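Local coordinates for acyl-coenzyme A thioesterase THEM4 (Rhodococcus sp., PDB 2OV9), which probably hydrolyses medium- and long-chain fatty acyl-CoA thioesters, such as octanoyl-, decanoyl- and oleoyl-CoA, to the free fatty acid and coenzyme A, at residues L18-D23 with V85-P90; D89-P94 with P100-E105. One frame throughout, in Å; residues are numbered along the deposited sequence.

Interaction 1: L18-D23 with V85-P90; sequences LTSPPD and VTRHDP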
loop_
_atom_site.group_PDB
_atom_site.type_symbol
_atom_site.label_atom_id
_atom_site.label_comp_id
_atom_site.label_asym_id
_atom_site.label_seq_id
_atom_site.Cartn_x
_atom_site.Cartn_y
_atom_site.Cartn_z
ATOM N N LEU B 18 9.223 9.301 15.887
ATOM C CA LEU B 18 9.670 7.902 15.793
ATOM C C LEU B 18 10.130 7.488 14.404
ATOM O O LEU B 18 10.995 6.607 14.234
ATOM C CB LEU B 18 8.549 6.980 16.247
ATOM C CG LEU B 18 8.120 7.189 17.699
ATOM C CD1 LEU B 18 6.979 6.286 18.040
ATOM C CD2 LEU B 18 9.293 6.913 18.622
ATOM N N THR B 19 9.517 8.107 13.409
ATOM C CA THR B 19 9.854 7.877 12.015
ATOM C C THR B 19 11.115 8.671 11.668
ATOM O O THR B 19 11.605 9.463 12.471
ATOM C CB THR B 19 8.702 8.300 11.133
ATOM O OG1 THR B 19 8.290 9.621 11.508
ATOM C CG2 THR B 19 7.541 7.351 11.345
ATOM N N SER B 20 11.665 8.428 10.489
ATOM C CA SER B 20 12.907 9.078 10.111
ATOM C C SER B 20 12.734 10.578 9.853
ATOM O O SER B 20 11.895 10.970 9.050
ATOM C CB SER B 20 13.499 8.409 8.883
ATOM O OG SER B 20 14.819 8.880 8.700
ATOM N N PRO B 21 13.576 11.420 10.498
ATOM C CA PRO B 21 13.444 12.874 10.307
ATOM C C PRO B 21 13.950 13.291 8.931
ATOM O O PRO B 21 14.769 12.565 8.348
ATOM C CB PRO B 21 14.316 13.476 11.420
ATOM C CG PRO B 21 15.233 12.395 11.850
ATOM C CD PRO B 21 14.701 11.065 11.380
ATOM N N PRO B 22 13.404 14.399 8.374
ATOM C CA PRO B 22 13.986 15.032 7.192
ATOM C C PRO B 22 15.424 15.440 7.462
ATOM O O PRO B 22 15.725 15.960 8.537
ATOM C CB PRO B 22 13.109 16.280 6.973
ATOM C CG PRO B 22 12.295 16.433 8.233
ATOM C CD PRO B 22 12.151 15.061 8.785
ATOM N N ASP B 23 16.297 15.214 6.485
ATOM C CA ASP B 23 17.725 15.482 6.634
ATOM C C ASP B 23 18.256 16.407 5.528
ATOM O O ASP B 23 19.428 16.788 5.531
ATOM C CB ASP B 23 18.505 14.159 6.666
ATOM C CG ASP B 23 18.186 13.254 5.477
ATOM O OD1 ASP B 23 17.416 13.678 4.583
ATOM O OD2 ASP B 23 18.702 12.111 5.440
ATOM N N VAL B 85 12.068 1.234 15.082
ATOM C CA VAL B 85 11.140 1.538 13.991
ATOM C C VAL B 85 11.855 1.461 12.625
ATOM O O VAL B 85 12.951 2.004 12.472
ATOM C CB VAL B 85 10.483 2.923 14.226
ATOM C CG1 VAL B 85 9.525 3.263 13.133
ATOM C CG2 VAL B 85 9.756 2.937 15.585
ATOM N N THR B 86 11.226 0.770 11.660
ATOM C CA THR B 86 11.734 0.594 10.283
ATOM C C THR B 86 11.869 1.921 9.547
ATOM O O THR B 86 11.196 2.901 9.894
ATOM C CB THR B 86 10.791 -0.268 9.432
ATOM O OG1 THR B 86 9.510 0.372 9.370
ATOM C CG2 THR B 86 10.625 -1.656 10.032
ATOM N N ARG B 87 12.704 1.934 8.510
ATOM C CA ARG B 87 12.952 3.138 7.724
ATOM C C ARG B 87 12.769 2.943 6.189
ATOM O O ARG B 87 13.032 3.851 5.399
ATOM C CB ARG B 87 14.383 3.576 8.005
ATOM C CG ARG B 87 14.533 5.057 8.102
ATOM C CD ARG B 87 15.989 5.428 8.115
ATOM N NE ARG B 87 16.200 6.823 7.732
ATOM C CZ ARG B 87 16.513 7.220 6.503
ATOM N NH1 ARG B 87 16.630 6.326 5.526
ATOM N NH2 ARG B 87 16.697 8.509 6.256
ATOM N N HIS B 88 12.361 1.744 5.782
ATOM C CA HIS B 88 12.360 1.339 4.375
ATOM C C HIS B 88 10.974 0.907 3.935
ATOM O O HIS B 88 10.783 0.443 2.801
ATOM C CB HIS B 88 13.258 0.121 4.222
ATOM C CG HIS B 88 12.782 -1.063 5.006
ATOM N ND1 HIS B 88 13.225 -1.334 6.284
ATOM C CD2 HIS B 88 11.883 -2.035 4.705
ATOM C CE1 HIS B 88 12.630 -2.427 6.732
ATOM N NE2 HIS B 88 11.813 -2.873 5.795
ATOM N N ASP B 89 10.028 1.017 4.860
ATOM C CA ASP B 89 8.705 0.451 4.715
ATOM C C ASP B 89 7.812 1.321 3.808
ATOM O O ASP B 89 8.096 2.505 3.622
ATOM C CB ASP B 89 8.104 0.323 6.108
ATOM C CG ASP B 89 7.852 1.655 6.724
ATOM O OD1 ASP B 89 8.763 2.219 7.354
ATOM O OD2 ASP B 89 6.738 2.161 6.549
ATOM N N PRO B 90 6.757 0.726 3.204
ATOM C CA PRO B 90 5.846 1.504 2.362
ATOM C C PRO B 90 4.847 2.430 3.047
ATOM O O PRO B 90 3.945 2.931 2.380
ATOM C CB PRO B 90 5.114 0.428 1.540
ATOM C CG PRO B 90 5.153 -0.804 2.404
ATOM C CD PRO B 90 6.443 -0.722 3.185
HETATM O O HOH W 1 10.786 5.866 9.225
#
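Ser-20 and Arg-87 form the direct polar bond between two irregular loops at the surface of this hotdog-fold thioesterase, one leading from the short strand 16-17 toward helix 26-43, the other following helix 51-67. The contact shows how loops without regular structure can be joined by a few well-placed donors and acceptors. Arg-87 runs out extended from CG to NE, and its NE donates to Ser-20 OG at 2.7 Å. The bond is short but bent, with an N-H...O angle of 132°, and the hydroxyl oxygen sits at the edge of the guanidinium, tilted 30° from its plane. Ser-20 presents OG there because its first torsion, -168°, swings the hydroxyl away from its own backbone N and out toward the arginine. The other end of the guanidinium is claimed from outside the pair: NH1 makes a salt bridge with Glu-95. Asp-23 may add a weaker, longer-range attraction, its OD2 lying 4.2 Å from Arg-87 NH2, beyond a salt bridge; its OD1 is hydrogen-bonded to Ser-25 OG near the start of helix 26-43. The backbones are joined through water 1, which accepts from Ser-20 N and donates to Thr-86 O, so the amide and the carbonyl both find a partner although they do not meet directly. Further along, Thr-86 OG1 donates to Asp-89 OD1 from above the carboxylate plane. Apolar contact is thin: Val-85 sets CB and CG1 against the carbonyl oxygen of Leu-18, whose side chain leans on Val-144 and Trp-148 of helix 131-148. The apolar side-chain pair, Leu-18 CB and Val-85 CG2, is 4.3 Å apart.

Interaction 2: D89-P94 with P100-E105; sequences DPVTGP and PPVVLE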
loop_
_atom_site.group_PDB
_atom_site.type_symbol
_atom_site.label_atom_id
_atom_site.label_comp_id
_atom_site.label_asym_id
_atom_site.label_seq_id
_atom_site.Cartn_x
_atom_site.Cartn_y
_atom_site.Cartn_z
ATOM N N ASP B 89 10.028 1.017 4.860
ATOM C CA ASP B 89 8.705 0.451 4.715
ATOM C C ASP B 89 7.812 1.321 3.808
ATOM O O ASP B 89 8.096 2.505 3.622
ATOM C CB ASP B 89 8.104 0.323 6.108
ATOM C CG ASP B 89 7.852 1.655 6.724
ATOM O OD1 ASP B 89 8.763 2.219 7.354
ATOM O OD2 ASP B 89 6.738 2.161 6.549
ATOM N N PRO B 90 6.757 0.726 3.204
ATOM C CA PRO B 90 5.846 1.504 2.362
ATOM C C PRO B 90 4.847 2.430 3.047
ATOM O O PRO B 90 3.945 2.931 2.380
ATOM C CB PRO B 90 5.114 0.428 1.540
ATOM C CG PRO B 90 5.153 -0.804 2.404
ATOM C CD PRO B 90 6.443 -0.722 3.185
ATOM N N VAL B 91 4.992 2.670 4.346
ATOM C CA VAL B 91 4.103 3.616 5.047
ATOM C C VAL B 91 4.857 4.872 5.443
ATOM O O VAL B 91 4.360 5.984 5.257
ATOM C CB VAL B 91 3.453 2.969 6.318
ATOM C CG1 VAL B 91 2.533 3.971 7.044
ATOM C CG2 VAL B 91 2.677 1.694 5.943
ATOM N N THR B 92 6.072 4.683 5.969
ATOM C CA THR B 92 6.854 5.786 6.541
ATOM C C THR B 92 8.236 5.996 5.891
ATOM O O THR B 92 8.931 6.943 6.252
ATOM C CB THR B 92 7.100 5.587 8.070
ATOM O OG1 THR B 92 8.167 4.636 8.267
ATOM C CG2 THR B 92 5.838 5.093 8.804
ATOM N N GLY B 93 8.644 5.112 4.973
ATOM C CA GLY B 93 10.007 5.139 4.429
ATOM C C GLY B 93 10.303 6.380 3.603
ATOM O O GLY B 93 9.676 6.587 2.579
ATOM N N PRO B 94 11.271 7.209 4.039
ATOM C CA PRO B 94 11.575 8.438 3.282
ATOM C C PRO B 94 12.089 8.170 1.879
ATOM O O PRO B 94 11.859 8.979 0.992
ATOM C CB PRO B 94 12.660 9.120 4.113
ATOM C CG PRO B 94 12.560 8.510 5.473
ATOM C CD PRO B 94 12.101 7.095 5.255
ATOM N N PRO B 100 3.424 7.553 1.867
ATOM C CA PRO B 100 2.990 8.933 1.706
ATOM C C PRO B 100 4.094 9.993 1.792
ATOM O O PRO B 100 4.123 10.845 0.922
ATOM C CB PRO B 100 1.924 9.094 2.802
ATOM C CG PRO B 100 1.277 7.744 2.812
ATOM C CD PRO B 100 2.466 6.781 2.688
ATOM N N PRO B 101 5.023 9.943 2.792
ATOM C CA PRO B 101 5.198 9.051 3.929
ATOM C C PRO B 101 4.508 9.572 5.170
ATOM O O PRO B 101 4.265 10.782 5.306
ATOM C CB PRO B 101 6.717 9.035 4.148
ATOM C CG PRO B 101 7.197 10.385 3.679
ATOM C CD PRO B 101 6.114 10.938 2.733
ATOM N N VAL B 102 4.165 8.648 6.048
ATOM C CA VAL B 102 3.542 9.007 7.322
ATOM C C VAL B 102 4.619 9.310 8.353
ATOM O O VAL B 102 5.579 8.566 8.482
ATOM C CB VAL B 102 2.608 7.884 7.845
ATOM C CG1 VAL B 102 1.870 8.377 9.120
ATOM C CG2 VAL B 102 1.580 7.494 6.768
ATOM N N VAL B 103 4.440 10.410 9.075
ATOM C CA VAL B 103 5.318 10.808 10.169
ATOM C C VAL B 103 4.581 10.457 11.468
ATOM O O VAL B 103 3.383 10.782 11.608
ATOM C CB VAL B 103 5.558 12.329 10.102
ATOM C CG1 VAL B 103 6.360 12.815 11.284
ATOM C CG2 VAL B 103 6.264 12.682 8.769
ATOM N N LEU B 104 5.270 9.795 12.396
ATOM C CA LEU B 104 4.638 9.384 13.654
ATOM C C LEU B 104 5.412 9.850 14.877
ATOM O O LEU B 104 6.659 9.851 14.880
ATOM C CB LEU B 104 4.474 7.859 13.718
ATOM C CG LEU B 104 3.660 7.216 12.608
ATOM C CD1 LEU B 104 3.953 5.685 12.577
ATOM C CD2 LEU B 104 2.178 7.538 12.794
ATOM N N GLU B 105 4.665 10.236 15.914
ATOM C CA GLU B 105 5.288 10.543 17.190
ATOM C C GLU B 105 4.767 9.647 18.296
ATOM O O GLU B 105 3.653 9.142 18.219
ATOM C CB GLU B 105 5.146 12.019 17.548
ATOM C CG GLU B 105 3.747 12.479 17.716
ATOM C CD GLU B 105 3.647 14.006 17.805
ATOM O OE1 GLU B 105 4.683 14.697 17.993
ATOM O OE2 GLU B 105 2.521 14.519 17.671
HETATM O O HOH W 2 8.013 9.240 7.672
#
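Val-91 and Val-102 lie side by side and point the same way, with Val-91 CG1 3.7 Å from Val-102 CG2. Their backbones meet as well: Val-102 N donates to Val-91 O at 2.8 Å, nearly straight at 169° and in the carbonyl plane. The same oxygen receives a CA-H...O contact from Pro-101, which follows a cis peptide bond, and is brushed by CD of Pro-100. Thr-92 turns its carbon side across the gap, resting CB 3.4 Å from Val-102 O and aiming CG2 at Leu-104 CD1. With chi1 at 79°, its OG1 is directed instead to the syn lone pair of Asp-89 OD1, at 2.7 Å. The other carboxylate oxygen, Asp-89 OD2, accepts from Thr-92 N on the syn side and Val-91 N on the anti side, both from one face, which should hold the carboxylate's rotation. A valine in place of Thr-92 would probably leave Asp-89 OD1 with Thr-86 OG1 alone of its two hydroxyl donors, and the carboxylate less firmly set. Water 2 donates to Thr-92 O and Val-102 O, joining the two segments a second time. His-140 of helix 131-148 packs against Asp-89, Val-91 and Thr-92. The bonds from Asp-89 OD2 to the amides two and three residues on are those of an Asx turn and Asx motif, here shaping the buried loop that leads into strand 105-106 of the hotdog sheet.

Overall arrangement
Interactions 1 and 2 illustrate how one fold braces the same long loop in two environments. The loop between helix 51-67 and strand 105-106 takes part in both, and Asp-89 and Pro-90 belong to both; the contact centres are about 6 Å apart. A water bridges the backbones in each. Interaction 1, at the surface, brings in the segment that follows strand 16-17 and relies on an arginine-serine bond. Interaction 2 is buried and relies on a direct backbone bond, valine and proline contacts and a carboxylate gripped by donors of its own loop. Leu-18 and Thr-19 join the two through probable hydrogen bonds to Leu-104, and both contacts reach the second subunit.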